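Local coordinates for protein taurine:2-oxoglutarate aminotransferase (Bifidobacterium kashiwanohense PV20-2, PDB 6JIX) that probably transfers the amino group of taurine to 2-oxoglutarate, giving glutamate, with pyridoxal 5'-phosphate as its cofactor, at residues 51-56 / 407-412; 368-373 / 417-422. All coordinates share one frame; numbering follows the deposited sequence.

Interaction 1. Residues 51-56 / 407-412. With GLU (glutamic acid), chain N.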
# COMPACT_ATOMS: atom_id res chain seq x y z
N ASP A 51 15.58 -11.77 -17.27
CA ASP A 51 15.04 -10.62 -16.56
C ASP A 51 16.18 -9.68 -16.16
O ASP A 51 16.61 -9.60 -15.01
CB ASP A 51 14.25 -11.10 -15.35
CG ASP A 51 13.48 -9.98 -14.68
OD1 ASP A 51 13.38 -8.88 -15.28
OD2 ASP A 51 12.98 -10.21 -13.55
N MET A 52 16.66 -8.92 -17.15
CA MET A 52 17.78 -8.02 -16.94
C MET A 52 17.43 -6.74 -16.17
O MET A 52 18.34 -6.00 -15.78
CB MET A 52 18.40 -7.69 -18.31
CG MET A 52 19.01 -8.90 -18.97
SD MET A 52 20.27 -9.68 -17.93
CE MET A 52 21.55 -8.41 -18.03
N SER A 53 16.15 -6.49 -15.89
CA SER A 53 15.75 -5.36 -15.05
C SER A 53 15.21 -5.81 -13.70
O SER A 53 14.68 -4.98 -12.95
CB SER A 53 14.68 -4.52 -15.76
OG SER A 53 13.42 -5.16 -15.65
N SER A 54 15.32 -7.10 -13.38
CA SER A 54 14.78 -7.64 -12.13
C SER A 54 13.31 -7.24 -11.95
O SER A 54 12.87 -6.92 -10.84
CB SER A 54 15.61 -7.18 -10.94
OG SER A 54 16.69 -8.06 -10.77
N LEU A 55 12.56 -7.31 -13.05
CA LEU A 55 11.19 -6.80 -13.17
C LEU A 55 11.19 -5.28 -12.95
O LEU A 55 11.59 -4.54 -13.86
CB LEU A 55 10.25 -7.53 -12.22
CG LEU A 55 10.02 -9.01 -12.55
CD1 LEU A 55 8.87 -9.59 -11.71
CD2 LEU A 55 9.75 -9.18 -14.04
N LEU A 56 10.83 -4.80 -11.76
CA LEU A 56 10.93 -3.37 -11.51
C LEU A 56 12.10 -3.09 -10.56
O LEU A 56 11.96 -2.33 -9.60
CB LEU A 56 9.60 -2.84 -10.96
CG LEU A 56 8.53 -2.84 -12.06
CD1 LEU A 56 7.06 -2.81 -11.56
CD2 LEU A 56 8.80 -1.73 -13.09
N PHE A 407 16.16 -10.16 -23.97
CA PHE A 407 16.80 -9.25 -23.01
C PHE A 407 15.70 -8.30 -22.54
O PHE A 407 15.40 -7.31 -23.21
CB PHE A 407 17.97 -8.53 -23.67
CG PHE A 407 18.81 -7.74 -22.73
CD1 PHE A 407 18.33 -6.58 -22.14
CD2 PHE A 407 20.11 -8.14 -22.45
CE1 PHE A 407 19.13 -5.84 -21.28
CE2 PHE A 407 20.91 -7.40 -21.59
CZ PHE A 407 20.42 -6.25 -21.01
N SER A 408 15.08 -8.64 -21.41
CA SER A 408 13.93 -7.90 -20.88
C SER A 408 14.40 -6.84 -19.90
O SER A 408 14.97 -7.16 -18.85
CB SER A 408 12.94 -8.86 -20.21
OG SER A 408 12.25 -8.20 -19.15
N THR A 409 14.12 -5.58 -20.21
CA THR A 409 14.44 -4.47 -19.32
C THR A 409 13.47 -3.33 -19.59
O THR A 409 12.49 -3.48 -20.34
CB THR A 409 15.92 -4.06 -19.50
OG1 THR A 409 16.33 -3.23 -18.41
CG2 THR A 409 16.14 -3.34 -20.83
N PHE A 410 13.72 -2.20 -18.94
CA PHE A 410 12.91 -1.00 -19.13
C PHE A 410 13.80 0.20 -18.90
O PHE A 410 14.95 0.08 -18.49
CB PHE A 410 11.69 -0.98 -18.19
CG PHE A 410 12.03 -0.57 -16.77
CD1 PHE A 410 12.63 -1.47 -15.89
CD2 PHE A 410 11.74 0.72 -16.31
CE1 PHE A 410 12.95 -1.09 -14.57
CE2 PHE A 410 12.06 1.10 -15.00
CZ PHE A 410 12.66 0.20 -14.13
N GLY A 411 13.24 1.38 -19.16
CA GLY A 411 13.94 2.62 -18.88
C GLY A 411 12.92 3.72 -18.70
O GLY A 411 11.72 3.53 -18.90
N ARG A 412 13.42 4.86 -18.25
CA ARG A 412 12.64 6.09 -18.22
C ARG A 412 13.42 7.17 -18.96
O ARG A 412 14.64 7.08 -19.12
CB ARG A 412 12.32 6.53 -16.79
CG ARG A 412 11.22 5.66 -16.14
CD ARG A 412 10.59 6.33 -14.93
NE ARG A 412 9.88 7.54 -15.31
CZ ARG A 412 8.59 7.58 -15.61
NH1 ARG A 412 7.86 6.46 -15.57
NH2 ARG A 412 8.03 8.72 -15.96
N GLU N . 9.88 -4.49 -18.89
CA GLU N . 10.31 -4.75 -17.53
C GLU N . 10.11 -6.21 -17.14
O GLU N . 11.08 -7.05 -17.17
CB GLU N . 9.48 -3.87 -16.61
CG GLU N . 8.02 -3.95 -17.02
CD GLU N . 7.18 -2.96 -16.23
OE1 GLU N . 7.63 -1.79 -16.17
OE2 GLU N . 6.07 -3.29 -15.66
OXT GLU N . 8.96 -6.56 -16.79
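S53 fits against T409 and F410: its CB lies 3.4 Å from T409 OG1, whose hydroxyl is hydrogen-bonded to N417 O, and its own hydroxyl sits in the plane of the F410 ring, at the edge. A serine is small enough for a site hemmed in by a backbone, a ring and a ligand. Both segments line the bound glutamate. Its N donates to T409 O (3.2 Å), and one carboxylate oxygen, O, comes within 2.6 Å of S408 OG. From residues 51-56, L56 CD2 approaches OE1 at the ligand's far carboxylate and also lies over a face of the F410 ring.

This pocket is built where strand 48-51 ends beside the short strand 407-408 of a four-stranded mixed sheet. In class-III aminotransferases, which have the fold type I architecture, the active sites lie at the dimer interface, and this pocket too is reached by the second subunit: its P84 and Y86 pack on L56 and S408.

Behind the first shell, the backbone turns through a type I turn from D51 to S54. S408 O takes two weak bonds from it, from M52 N (3.0 Å) and S53 N (3.3 Å). S53 OG donates to L55 O at 2.6 Å. D51 OD1 accepts L55 N on its syn side (2.8 Å, N-H...O 166°), while OD2 is bonded to H63, so both carboxylate oxygens are engaged. Farther out, M52 lays CG 3.5 Å above the centre of the F407 ring. With chi2 at -57° the chain bends, and SD makes an oblique Met-aromatic contact with the same ring.

Interaction 2. Residues 368-373 / 417-422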
# COMPACT_ATOMS: atom_id res chain seq x y z
N GLY A 368 27.49 -1.67 -8.42
CA GLY A 368 26.97 -3.02 -8.22
C GLY A 368 26.28 -3.52 -9.48
O GLY A 368 26.83 -3.49 -10.58
N LEU A 369 25.07 -4.01 -9.32
CA LEU A 369 24.24 -4.37 -10.46
C LEU A 369 23.13 -3.34 -10.67
O LEU A 369 22.00 -3.67 -11.00
CB LEU A 369 23.70 -5.79 -10.30
CG LEU A 369 24.81 -6.85 -10.39
CD1 LEU A 369 24.32 -8.23 -9.99
CD2 LEU A 369 25.38 -6.88 -11.80
N PHE A 370 23.47 -2.06 -10.45
CA PHE A 370 22.59 -0.90 -10.58
C PHE A 370 23.20 0.02 -11.64
O PHE A 370 24.14 0.77 -11.35
CB PHE A 370 22.45 -0.20 -9.23
CG PHE A 370 21.20 0.62 -9.08
CD1 PHE A 370 19.99 0.22 -9.65
CD2 PHE A 370 21.22 1.79 -8.33
CE1 PHE A 370 18.83 1.00 -9.50
CE2 PHE A 370 20.06 2.57 -8.17
CZ PHE A 370 18.87 2.17 -8.75
N SER A 371 22.66 -0.00 -12.86
CA SER A 371 23.38 0.58 -13.98
C SER A 371 22.39 1.09 -15.03
O SER A 371 21.25 0.64 -15.10
CB SER A 371 24.32 -0.45 -14.62
OG SER A 371 23.62 -1.23 -15.58
N ALA A 372 22.87 2.03 -15.85
CA ALA A 372 22.06 2.62 -16.91
C ALA A 372 22.96 3.24 -17.98
O ALA A 372 24.08 3.68 -17.70
CB ALA A 372 21.10 3.68 -16.35
N LEU A 373 22.43 3.30 -19.19
CA LEU A 373 23.06 3.98 -20.31
C LEU A 373 22.23 5.20 -20.71
O LEU A 373 21.00 5.11 -20.82
CB LEU A 373 23.21 3.05 -21.50
CG LEU A 373 24.05 1.78 -21.26
CD1 LEU A 373 24.13 0.96 -22.55
CD2 LEU A 373 25.44 2.10 -20.72
N ASN A 417 17.93 0.90 -18.48
CA ASN A 417 18.44 0.32 -17.25
C ASN A 417 19.04 -1.05 -17.53
O ASN A 417 18.58 -1.78 -18.41
CB ASN A 417 17.33 0.17 -16.21
CG ASN A 417 16.70 1.49 -15.84
OD1 ASN A 417 17.39 2.50 -15.73
ND2 ASN A 417 15.38 1.50 -15.64
N ILE A 418 20.06 -1.39 -16.76
CA ILE A 418 20.54 -2.75 -16.68
C ILE A 418 20.68 -3.04 -15.19
O ILE A 418 21.62 -2.58 -14.54
CB ILE A 418 21.84 -2.98 -17.44
CG1 ILE A 418 21.64 -2.64 -18.92
CG2 ILE A 418 22.26 -4.44 -17.31
CD1 ILE A 418 22.09 -1.21 -19.32
N CYS A 419 19.72 -3.78 -14.64
CA CYS A 419 19.66 -4.10 -13.21
C CYS A 419 19.27 -5.56 -13.08
O CYS A 419 18.16 -5.89 -12.62
CB CYS A 419 18.66 -3.19 -12.50
SG CYS A 419 18.90 -1.44 -12.78
N PRO A 420 20.17 -6.47 -13.45
CA PRO A 420 19.84 -7.91 -13.43
C PRO A 420 19.78 -8.44 -12.01
O PRO A 420 20.31 -7.82 -11.08
CB PRO A 420 21.00 -8.54 -14.21
CG PRO A 420 22.15 -7.59 -13.99
CD PRO A 420 21.53 -6.21 -13.96
N PRO A 421 19.16 -9.59 -11.80
CA PRO A 421 19.07 -10.15 -10.45
C PRO A 421 20.46 -10.34 -9.84
O PRO A 421 21.42 -10.70 -10.52
CB PRO A 421 18.35 -11.48 -10.65
CG PRO A 421 17.62 -11.31 -11.94
CD PRO A 421 18.48 -10.45 -12.79
N LEU A 422 20.54 -10.08 -8.53
CA LEU A 422 21.78 -10.15 -7.78
C LEU A 422 22.39 -11.54 -7.80
O LEU A 422 23.56 -11.69 -7.41
CB LEU A 422 21.55 -9.72 -6.33
CG LEU A 422 20.94 -8.32 -6.15
CD1 LEU A 422 21.14 -7.77 -4.74
CD2 LEU A 422 21.51 -7.35 -7.18
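S371 and I418 form an antiparallel hydrogen-bonded pair between the middle and an outer strand of a three-stranded antiparallel sheet. I418 N donates to S371 O at 2.9 Å in an almost straight bond (175°), although the donor stands well above the carbonyl plane. The serine adds a second link: chi1 of 86° puts OG between its own backbone N and carbonyl carbon, and from there OG donates to I418 O over 2.6 Å, in the carbonyl plane and on a lone pair. An alanine here would probably leave I418 O without this hydroxyl donor and open a small gap beside I418 CB, which OG now touches.

At the neighbouring non-hydrogen-bonded pair, A372 and N417 bring their CA atoms to 4.3 Å; A372 CB meets N417 OD1, and a methyl is small enough for this close pairing. N417 O turns instead to T409 OG1.

Beyond the paired residues, other acceptors find partners outside the two segments. R260 NH1 donates to both L369 O and P420 O, and L369 O also receives a CA-H...O contact from C419 CA at 3.2 Å. The prolines P420 and P421 bring no N-H that would need an acceptor in this buried loop. C419 SG lies 3.7 Å from F370 CD1, oblique to the ring. L369 spans the end of the contact: CD2 meets P420 CG, the two side chains crossing at about a right angle, and CD1 reaches L422 CD2 at 4.1 Å.

In the fold
Interactions 1 and 2 have centres 9 Å apart, and their segments alternate along the chain, with strands 407-408 and 415-418 following one another. They are joined by two probable hydrogen bonds: T409 OG1 to N417 O, 2.7 Å, and C419 N to M52 O, 2.8 Å. These bonds tie the end of strand 415-418 and the loop after it to the glutamate-binding segments. The cofactor lies near both: the side chain of L56 is about 6 Å from the bound pyridoxal phosphate and about 4 Å from that of K281, and the F370 side chain is about 7 Å from the cofactor. The N417 side chain is about 8 Å from a bound glutamate; its backbone O, bonded to T409, makes N417 a second-shell residue.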